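Local coordinates for protein beta-1,4-mannanase (Cellulomonas fimi, PDB 2BVY) that probably hydrolyses internal beta-1,4-linkages of mannans with its family 26 glycoside hydrolase domain, here followed by an immunoglobulin-like module, at residues A[68-73]-A[111-116]; A[236-241]-A[370-375]; A[287-292]-A[331-336]. All coordinates share one frame; numbering follows the deposited sequence.

Contact 1 (A[68-73]-A[111-116]). With CAC (cacodylate ion), chain B.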
loop_
_atom_site.group_PDB
_atom_site.type_symbol
_atom_site.label_atom_id
_atom_site.label_comp_id
_atom_site.label_asym_id
_atom_site.label_seq_id
_atom_site.Cartn_x
_atom_site.Cartn_y
_atom_site.Cartn_z
ATOM N N GLY A 68 5.051 5.139 9.989
ATOM C CA GLY A 68 5.270 4.611 8.651
ATOM C C GLY A 68 6.700 4.167 8.407
ATOM O O GLY A 68 7.637 4.808 8.863
ATOM N N TRP A 69 6.866 3.066 7.679
ATOM C CA TRP A 69 8.189 2.540 7.374
ATOM C C TRP A 69 8.280 2.204 5.892
ATOM O O TRP A 69 7.321 2.389 5.146
ATOM C CB TRP A 69 8.465 1.281 8.195
ATOM C CG TRP A 69 8.142 1.428 9.657
ATOM C CD1 TRP A 69 7.038 0.944 10.311
ATOM C CD2 TRP A 69 8.931 2.100 10.646
ATOM N NE1 TRP A 69 7.096 1.271 11.644
ATOM C CE2 TRP A 69 8.246 1.981 11.878
ATOM C CE3 TRP A 69 10.146 2.793 10.611
ATOM C CZ2 TRP A 69 8.742 2.528 13.071
ATOM C CZ3 TRP A 69 10.643 3.342 11.802
ATOM C CH2 TRP A 69 9.938 3.203 13.012
ATOM N N ASP A 70 9.431 1.690 5.468
ATOM C CA ASP A 70 9.609 1.353 4.064
ATOM C C ASP A 70 10.619 0.227 3.850
ATOM O O ASP A 70 11.632 0.167 4.536
ATOM C CB ASP A 70 10.060 2.604 3.308
ATOM C CG ASP A 70 9.824 2.493 1.825
ATOM O OD1 ASP A 70 10.614 1.805 1.134
ATOM O OD2 ASP A 70 8.828 3.080 1.353
ATOM N N THR A 71 10.353 -0.652 2.887
ATOM C CA THR A 71 11.264 -1.756 2.607
ATOM C C THR A 71 12.665 -1.280 2.220
ATOM O O THR A 71 13.571 -2.092 2.044
ATOM C CB THR A 71 10.717 -2.689 1.497
ATOM O OG1 THR A 71 10.391 -1.921 0.334
ATOM C CG2 THR A 71 9.480 -3.420 1.981
ATOM N N LEU A 72 12.847 0.030 2.074
ATOM C CA LEU A 72 14.173 0.564 1.770
ATOM C C LEU A 72 15.056 0.249 2.985
ATOM O O LEU A 72 16.275 0.226 2.885
ATOM C CB LEU A 72 14.128 2.082 1.548
ATOM C CG LEU A 72 13.716 2.624 0.175
ATOM C CD1 LEU A 72 13.578 4.141 0.236
ATOM C CD2 LEU A 72 14.755 2.228 -0.864
ATOM N N ILE A 73 14.423 0.020 4.133
ATOM C CA ILE A 73 15.134 -0.326 5.364
ATOM C C ILE A 73 15.809 -1.685 5.148
ATOM O O ILE A 73 16.994 -1.857 5.421
ATOM C CB ILE A 73 14.159 -0.449 6.553
ATOM C CG1 ILE A 73 13.556 0.920 6.885
ATOM C CG2 ILE A 73 14.881 -1.045 7.762
ATOM C CD1 ILE A 73 12.483 0.875 7.968
ATOM N N SER A 111 5.435 1.028 3.395
ATOM C CA SER A 111 5.364 1.273 1.964
ATOM C C SER A 111 6.574 0.544 1.368
ATOM O O SER A 111 7.376 -0.044 2.104
ATOM C CB SER A 111 5.417 2.772 1.675
ATOM O OG SER A 111 6.506 3.376 2.340
ATOM N N ALA A 112 6.714 0.564 0.051
ATOM C CA ALA A 112 7.830 -0.137 -0.571
ATOM C C ALA A 112 8.369 0.545 -1.819
ATOM O O ALA A 112 7.831 0.364 -2.908
ATOM C CB ALA A 112 7.409 -1.574 -0.907
ATOM N N HIS A 113 9.423 1.339 -1.655
ATOM C CA HIS A 113 10.057 2.010 -2.788
ATOM C C HIS A 113 11.078 1.003 -3.320
ATOM O O HIS A 113 12.288 1.152 -3.125
ATOM C CB HIS A 113 10.754 3.290 -2.324
ATOM C CG HIS A 113 9.808 4.395 -1.972
ATOM N ND1 HIS A 113 8.987 4.352 -0.864
ATOM C CD2 HIS A 113 9.516 5.556 -2.610
ATOM C CE1 HIS A 113 8.232 5.436 -0.835
ATOM N NE2 HIS A 113 8.533 6.182 -1.882
ATOM N N VAL A 114 10.563 -0.030 -3.985
ATOM C CA VAL A 114 11.378 -1.123 -4.510
ATOM C C VAL A 114 12.477 -0.743 -5.492
ATOM O O VAL A 114 12.265 0.020 -6.435
ATOM C CB VAL A 114 10.488 -2.193 -5.176
ATOM C CG1 VAL A 114 11.306 -3.425 -5.497
ATOM C CG2 VAL A 114 9.319 -2.543 -4.262
ATOM N N GLU A 115 13.662 -1.287 -5.251
ATOM C CA GLU A 115 14.818 -1.053 -6.110
ATOM C C GLU A 115 14.494 -1.530 -7.523
ATOM O O GLU A 115 13.688 -2.450 -7.703
ATOM C CB GLU A 115 16.003 -1.854 -5.586
ATOM C CG GLU A 115 15.688 -3.341 -5.456
ATOM C CD GLU A 115 16.824 -4.129 -4.824
ATOM O OE1 GLU A 115 17.944 -4.098 -5.383
ATOM O OE2 GLU A 115 16.598 -4.776 -3.774
ATOM N N ASN A 116 15.110 -0.907 -8.520
ATOM C CA ASN A 116 14.892 -1.323 -9.901
ATOM C C ASN A 116 15.738 -2.594 -10.110
ATOM O O ASN A 116 16.959 -2.519 -10.263
ATOM C CB ASN A 116 15.339 -0.228 -10.875
ATOM C CG ASN A 116 14.977 -0.552 -12.315
ATOM O OD1 ASN A 116 15.199 -1.670 -12.781
ATOM N ND2 ASN A 116 14.416 0.427 -13.028
HETATM AS AS CAC B . 6.696 9.491 -1.820
HETATM O O1 CAC B . 5.532 10.337 -2.677
HETATM O O2 CAC B . 6.027 8.103 -1.319
HETATM C C1 CAC B . 8.169 9.056 -2.926
HETATM C C2 CAC B . 7.202 10.449 -0.266
#
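Asp70 reaches across to Ser111 and His113 where the parallel strands 66-70 and 107-111 of the (beta/alpha)8 barrel end. Asp70 and Ser111 form the bridge, flanked by the backbone bonds from Ser111 N to Trp69 O and from Thr71 N to Ser111 O. A chi1 of -161° swings CG to the side opposite the backbone N and brings the carboxylate into the tight, buried part of the contact. Its OD2 is gripped from opposite faces of the carboxylate plane, by His113 ND1 at 2.6 Å and Ser111 OG at 2.5 Å. Asp70 OD1 takes His113 N on its syn lone pair, almost straight at 178°. Replacing this aspartate by alanine is likely to deprive His113 ND1, His113 N and Ser111 OG of their shared carboxylate and leave the imidazole less firmly oriented. Farther along the packing slackens: Leu72 CD2 brushes His113 O at 3.5 Å. Beyond His113 the chain leaves the contact, with Glu115 bound instead to Arg87. The far end of the ring faces the pocket; the His113 side chain is about 5 Å from that of Glu282, the predicted nucleophile. There His113 NE2 gives cacodylate O2 a weak, bent hydrogen bond of 3.2 Å.

Contact 2 (A[236-241]-A[370-375])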
loop_
_atom_site.group_PDB
_atom_site.type_symbol
_atom_site.label_atom_id
_atom_site.label_comp_id
_atom_site.label_asym_id
_atom_site.label_seq_id
_atom_site.Cartn_x
_atom_site.Cartn_y
_atom_site.Cartn_z
ATOM N N GLY A 236 -9.014 -4.692 -7.082
ATOM C CA GLY A 236 -10.223 -5.488 -6.878
ATOM C C GLY A 236 -10.591 -5.657 -5.409
ATOM O O GLY A 236 -9.710 -5.661 -4.538
ATOM N N ASP A 237 -11.885 -5.802 -5.127
ATOM C CA ASP A 237 -12.346 -5.951 -3.748
ATOM C C ASP A 237 -11.642 -7.061 -2.976
ATOM O O ASP A 237 -11.432 -6.947 -1.771
ATOM C CB ASP A 237 -13.867 -6.193 -3.694
ATOM C CG ASP A 237 -14.668 -5.065 -4.329
ATOM O OD1 ASP A 237 -14.203 -3.906 -4.282
ATOM O OD2 ASP A 237 -15.768 -5.332 -4.868
ATOM N N ALA A 238 -11.263 -8.131 -3.664
ATOM C CA ALA A 238 -10.606 -9.247 -2.998
ATOM C C ALA A 238 -9.132 -8.999 -2.677
ATOM O O ALA A 238 -8.480 -9.845 -2.058
ATOM C CB ALA A 238 -10.734 -10.500 -3.857
ATOM N N PHE A 239 -8.605 -7.842 -3.074
ATOM C CA PHE A 239 -7.186 -7.570 -2.845
ATOM C C PHE A 239 -6.846 -6.316 -2.054
ATOM O O PHE A 239 -5.688 -6.121 -1.687
ATOM C CB PHE A 239 -6.467 -7.510 -4.196
ATOM C CG PHE A 239 -6.643 -8.750 -5.025
ATOM C CD1 PHE A 239 -5.891 -9.889 -4.761
ATOM C CD2 PHE A 239 -7.591 -8.792 -6.033
ATOM C CE1 PHE A 239 -6.083 -11.054 -5.487
ATOM C CE2 PHE A 239 -7.795 -9.951 -6.767
ATOM C CZ PHE A 239 -7.039 -11.088 -6.493
ATOM N N VAL A 240 -7.839 -5.477 -1.782
ATOM C CA VAL A 240 -7.589 -4.233 -1.070
ATOM C C VAL A 240 -8.445 -4.048 0.176
ATOM O O VAL A 240 -9.656 -4.264 0.143
ATOM C CB VAL A 240 -7.838 -3.018 -2.003
ATOM C CG1 VAL A 240 -7.507 -1.711 -1.279
ATOM C CG2 VAL A 240 -7.012 -3.162 -3.273
ATOM N N ASP A 241 -7.806 -3.633 1.267
ATOM C CA ASP A 241 -8.494 -3.376 2.533
ATOM C C ASP A 241 -8.634 -1.875 2.748
ATOM O O ASP A 241 -9.643 -1.399 3.274
ATOM C CB ASP A 241 -7.713 -3.950 3.722
ATOM C CG ASP A 241 -7.736 -5.461 3.768
ATOM O OD1 ASP A 241 -8.844 -6.036 3.691
ATOM O OD2 ASP A 241 -6.647 -6.068 3.891
ATOM N N PRO A 370 -16.166 -14.787 4.867
ATOM C CA PRO A 370 -15.488 -15.801 4.054
ATOM C C PRO A 370 -14.837 -15.174 2.819
ATOM O O PRO A 370 -15.375 -14.231 2.237
ATOM C CB PRO A 370 -16.620 -16.767 3.700
ATOM C CG PRO A 370 -17.824 -15.862 3.643
ATOM C CD PRO A 370 -17.626 -14.996 4.870
ATOM N N ALA A 371 -13.676 -15.691 2.432
ATOM C CA ALA A 371 -12.972 -15.175 1.262
ATOM C C ALA A 371 -13.862 -15.273 0.029
ATOM O O ALA A 371 -14.504 -16.298 -0.202
ATOM C CB ALA A 371 -11.684 -15.959 1.041
ATOM N N GLN A 372 -13.905 -14.205 -0.758
ATOM C CA GLN A 372 -14.722 -14.194 -1.967
ATOM C C GLN A 372 -13.998 -14.900 -3.115
ATOM O O GLN A 372 -12.788 -14.739 -3.295
ATOM C CB GLN A 372 -15.053 -12.752 -2.372
ATOM C CG GLN A 372 -13.831 -11.888 -2.649
ATOM C CD GLN A 372 -14.182 -10.439 -2.964
ATOM O OE1 GLN A 372 -14.822 -10.144 -3.981
ATOM N NE2 GLN A 372 -13.764 -9.525 -2.087
ATOM N N PRO A 373 -14.734 -15.716 -3.891
ATOM C CA PRO A 373 -14.150 -16.442 -5.023
ATOM C C PRO A 373 -13.708 -15.471 -6.102
ATOM O O PRO A 373 -14.446 -14.552 -6.467
ATOM C CB PRO A 373 -15.297 -17.332 -5.496
ATOM C CG PRO A 373 -16.079 -17.575 -4.237
ATOM C CD PRO A 373 -16.101 -16.194 -3.620
ATOM N N VAL A 374 -12.495 -15.672 -6.601
ATOM C CA VAL A 374 -11.959 -14.818 -7.650
ATOM C C VAL A 374 -11.131 -15.631 -8.612
ATOM O O VAL A 374 -10.553 -16.657 -8.253
ATOM C CB VAL A 374 -11.042 -13.698 -7.094
ATOM C CG1 VAL A 374 -11.841 -12.740 -6.237
ATOM C CG2 VAL A 374 -9.893 -14.308 -6.305
ATOM N N VAL A 375 -11.088 -15.157 -9.845
ATOM C CA VAL A 375 -10.306 -15.791 -10.878
ATOM C C VAL A 375 -9.744 -14.664 -11.725
ATOM O O VAL A 375 -10.458 -13.727 -12.086
ATOM C CB VAL A 375 -11.163 -16.730 -11.768
ATOM C CG1 VAL A 375 -12.316 -15.957 -12.401
ATOM C CG2 VAL A 375 -10.289 -17.357 -12.851
#
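Gly236 O takes Phe239 N at 2.8 Å and, more weakly, Val240 N at 3.3 Å, closing a type I turn that presents Ala238 to Gln372 and Val374. The methyl of Ala238 is the centre of the packing. Its CB presses on Val374 CG1 at 3.5 Å, tighter than usual for two carbons, and lies 3.6 Å from Gln372 CD; behind it is one face of the Phe239 ring, which it covers toward the rim. Here two domains meet: the turn precedes strand 242-249 of the catalytic TIM barrel, whereas Val374 begins strand 374-379, an outermost strand of the immunoglobulin-like sheet. Gln372 leads into that strand and lays its side chain along the turn. From a CG set between the backbone N and carbonyl carbon (chi1 59°) the chain runs on extended, bringing NE2 to 3.3 Å from Ala238 N. Both are donors, so they merely touch, and Asp237 O makes its hydrogen bond with Lys276 NZ instead. The amide also lies against Asp237 C and CB, while Asp237 OD1 is bonded to Tyr234 OH. The other Val374 branch, CG2, meets Phe239 CZ obliquely at 4.3 Å. That ring is wedged between the domains, packing on Arg198, Val201 and Glu202 of helix 190-207 and meeting the ring of His376 with the planes nearly perpendicular.

Contact 3 (A[287-292]-A[331-336])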
loop_
_atom_site.group_PDB
_atom_site.type_symbol
_atom_site.label_atom_id
_atom_site.label_comp_id
_atom_site.label_asym_id
_atom_site.label_seq_id
_atom_site.Cartn_x
_atom_site.Cartn_y
_atom_site.Cartn_z
ATOM N N GLY A 287 7.702 19.211 -1.645
ATOM C CA GLY A 287 9.092 19.544 -1.403
ATOM C C GLY A 287 9.392 19.643 0.078
ATOM O O GLY A 287 10.524 19.917 0.484
ATOM N N GLY A 288 8.371 19.430 0.898
ATOM C CA GLY A 288 8.584 19.491 2.328
ATOM C C GLY A 288 8.422 20.860 2.959
ATOM O O GLY A 288 8.086 21.850 2.308
ATOM N N VAL A 289 8.707 20.904 4.251
ATOM C CA VAL A 289 8.566 22.104 5.051
ATOM C C VAL A 289 9.908 22.763 5.393
ATOM O O VAL A 289 9.954 23.809 6.045
ATOM C CB VAL A 289 7.764 21.720 6.326
ATOM C CG1 VAL A 289 8.403 22.270 7.577
ATOM C CG2 VAL A 289 6.327 22.178 6.172
ATOM N N GLY A 290 10.997 22.164 4.928
ATOM C CA GLY A 290 12.309 22.712 5.221
ATOM C C GLY A 290 12.953 23.587 4.157
ATOM O O GLY A 290 12.283 24.137 3.278
ATOM N N THR A 291 14.277 23.701 4.253
ATOM C CA THR A 291 15.098 24.504 3.351
ATOM C C THR A 291 14.751 24.426 1.867
ATOM O O THR A 291 14.624 25.453 1.203
ATOM C CB THR A 291 16.592 24.154 3.540
ATOM O OG1 THR A 291 17.067 24.766 4.746
ATOM C CG2 THR A 291 17.420 24.634 2.364
ATOM N N ASN A 292 14.608 23.217 1.341
ATOM C CA ASN A 292 14.285 23.051 -0.069
ATOM C C ASN A 292 12.787 22.922 -0.273
ATOM O O ASN A 292 12.331 22.564 -1.359
ATOM C CB ASN A 292 14.974 21.808 -0.631
ATOM C CG ASN A 292 16.451 21.763 -0.297
ATOM O OD1 ASN A 292 17.165 22.756 -0.446
ATOM N ND2 ASN A 292 16.919 20.603 0.153
ATOM N N PHE A 331 9.170 16.927 6.538
ATOM C CA PHE A 331 7.760 17.284 6.427
ATOM C C PHE A 331 7.041 17.717 7.692
ATOM O O PHE A 331 5.964 18.309 7.624
ATOM C CB PHE A 331 7.027 16.133 5.744
ATOM C CG PHE A 331 7.505 15.896 4.353
ATOM C CD1 PHE A 331 8.724 15.265 4.124
ATOM C CD2 PHE A 331 6.795 16.401 3.266
ATOM C CE1 PHE A 331 9.233 15.147 2.838
ATOM C CE2 PHE A 331 7.297 16.287 1.969
ATOM C CZ PHE A 331 8.516 15.663 1.753
ATOM N N VAL A 332 7.628 17.408 8.840
ATOM C CA VAL A 332 7.072 17.831 10.110
ATOM C C VAL A 332 7.968 18.987 10.553
ATOM O O VAL A 332 9.178 18.824 10.696
ATOM C CB VAL A 332 7.110 16.700 11.162
ATOM C CG1 VAL A 332 6.879 17.272 12.559
ATOM C CG2 VAL A 332 6.037 15.672 10.843
ATOM N N PRO A 333 7.384 20.176 10.750
ATOM C CA PRO A 333 8.107 21.381 11.171
ATOM C C PRO A 333 8.821 21.228 12.515
ATOM O O PRO A 333 8.307 20.585 13.436
ATOM C CB PRO A 333 7.008 22.439 11.252
ATOM C CG PRO A 333 5.960 21.938 10.306
ATOM C CD PRO A 333 5.949 20.463 10.584
ATOM N N VAL A 334 10.002 21.834 12.617
ATOM C CA VAL A 334 10.791 21.811 13.842
ATOM C C VAL A 334 11.210 23.252 14.116
ATOM O O VAL A 334 11.138 24.101 13.223
ATOM C CB VAL A 334 12.044 20.912 13.690
ATOM C CG1 VAL A 334 11.606 19.472 13.449
ATOM C CG2 VAL A 334 12.918 21.413 12.540
ATOM N N PRO A 335 11.641 23.554 15.352
ATOM C CA PRO A 335 12.050 24.927 15.665
ATOM C C PRO A 335 12.900 25.530 14.560
ATOM O O PRO A 335 13.942 24.990 14.191
ATOM C CB PRO A 335 12.802 24.762 16.983
ATOM C CG PRO A 335 12.000 23.663 17.655
ATOM C CD PRO A 335 11.815 22.670 16.521
ATOM N N GLY A 336 12.442 26.655 14.028
ATOM C CA GLY A 336 13.158 27.300 12.949
ATOM C C GLY A 336 12.319 27.279 11.681
ATOM O O GLY A 336 12.554 28.071 10.767
#
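Two irregular loops come together at Gly288 and Phe331, whose CA atoms are 4.7 Å apart, and Gly288 takes a positive-phi conformation that only glycine adopts comfortably. Its CA sits over one face of the Phe331 ring, offset toward the rim, in a CH-pi contact 3.8 Å from the ring centroid and 26° off the normal. The ring atom nearest to Gly288 CA is CE2, at 3.5 Å. The CB of Phe331 starts off away from the glycine loop; with CG anti to the carbonyl carbon (chi1 -63°) the ring turns back to lie against Gly288. A CB on Gly288 would already lie close to Phe331 CZ. Both loops follow barrel strands, 282-285 and 318-321, on the side where a (beta/alpha)8 enzyme carries its active site. The Phe331 side chain is about 7 Å from that of Glu282, the predicted nucleophile, and about 4 Å from a bound glycerol; Gly287 N is hydrogen-bonded to glycerol as well, probably from the crystallisation liquor. Away from the pocket, packing passes to Val289 and Pro333, whose side chains cross at about a right angle. Val289 CG1 rests on Pro333 CG at 3.7 Å and equally near Pro333 CA, while CG2 and CB lie alongside Phe331 O, each at 4.1 Å. The valine is turned away from the usual staggered positions, so its branches are placed with some strain or uncertainty. Leu339 touches both Val289 and Pro333, and the proline ring continues onto Leu340 and Phe343 of helix 340-348. Val289 is also tied to the second loop by a backbone hydrogen bond with His330.

How the contacts relate
Contacts 1 and 3 are both buried contacts of the catalytic domain and flank its pocket, contact 1 nearer the centre of the chain and contact 3 among loops farther out, their centres about 22 Å apart; contact 2 lies at the surface, where barrel and immunoglobulin-like domain meet. Only contact 1 joins paired strands, and its chemistry is polar, with a carboxylate gathering donors, one of them on a histidine close to the predicted catalytic glutamates. Contact 3 joins loops that follow two other barrel strands, using a glycine on an aromatic face and aliphatic packing. Contact 2 is likewise apolar at heart, with an exposed glutamine laid beside it. In sequence contact 3 is nested within the loop that contact 2 closes, yet their centres are about 40 Å apart.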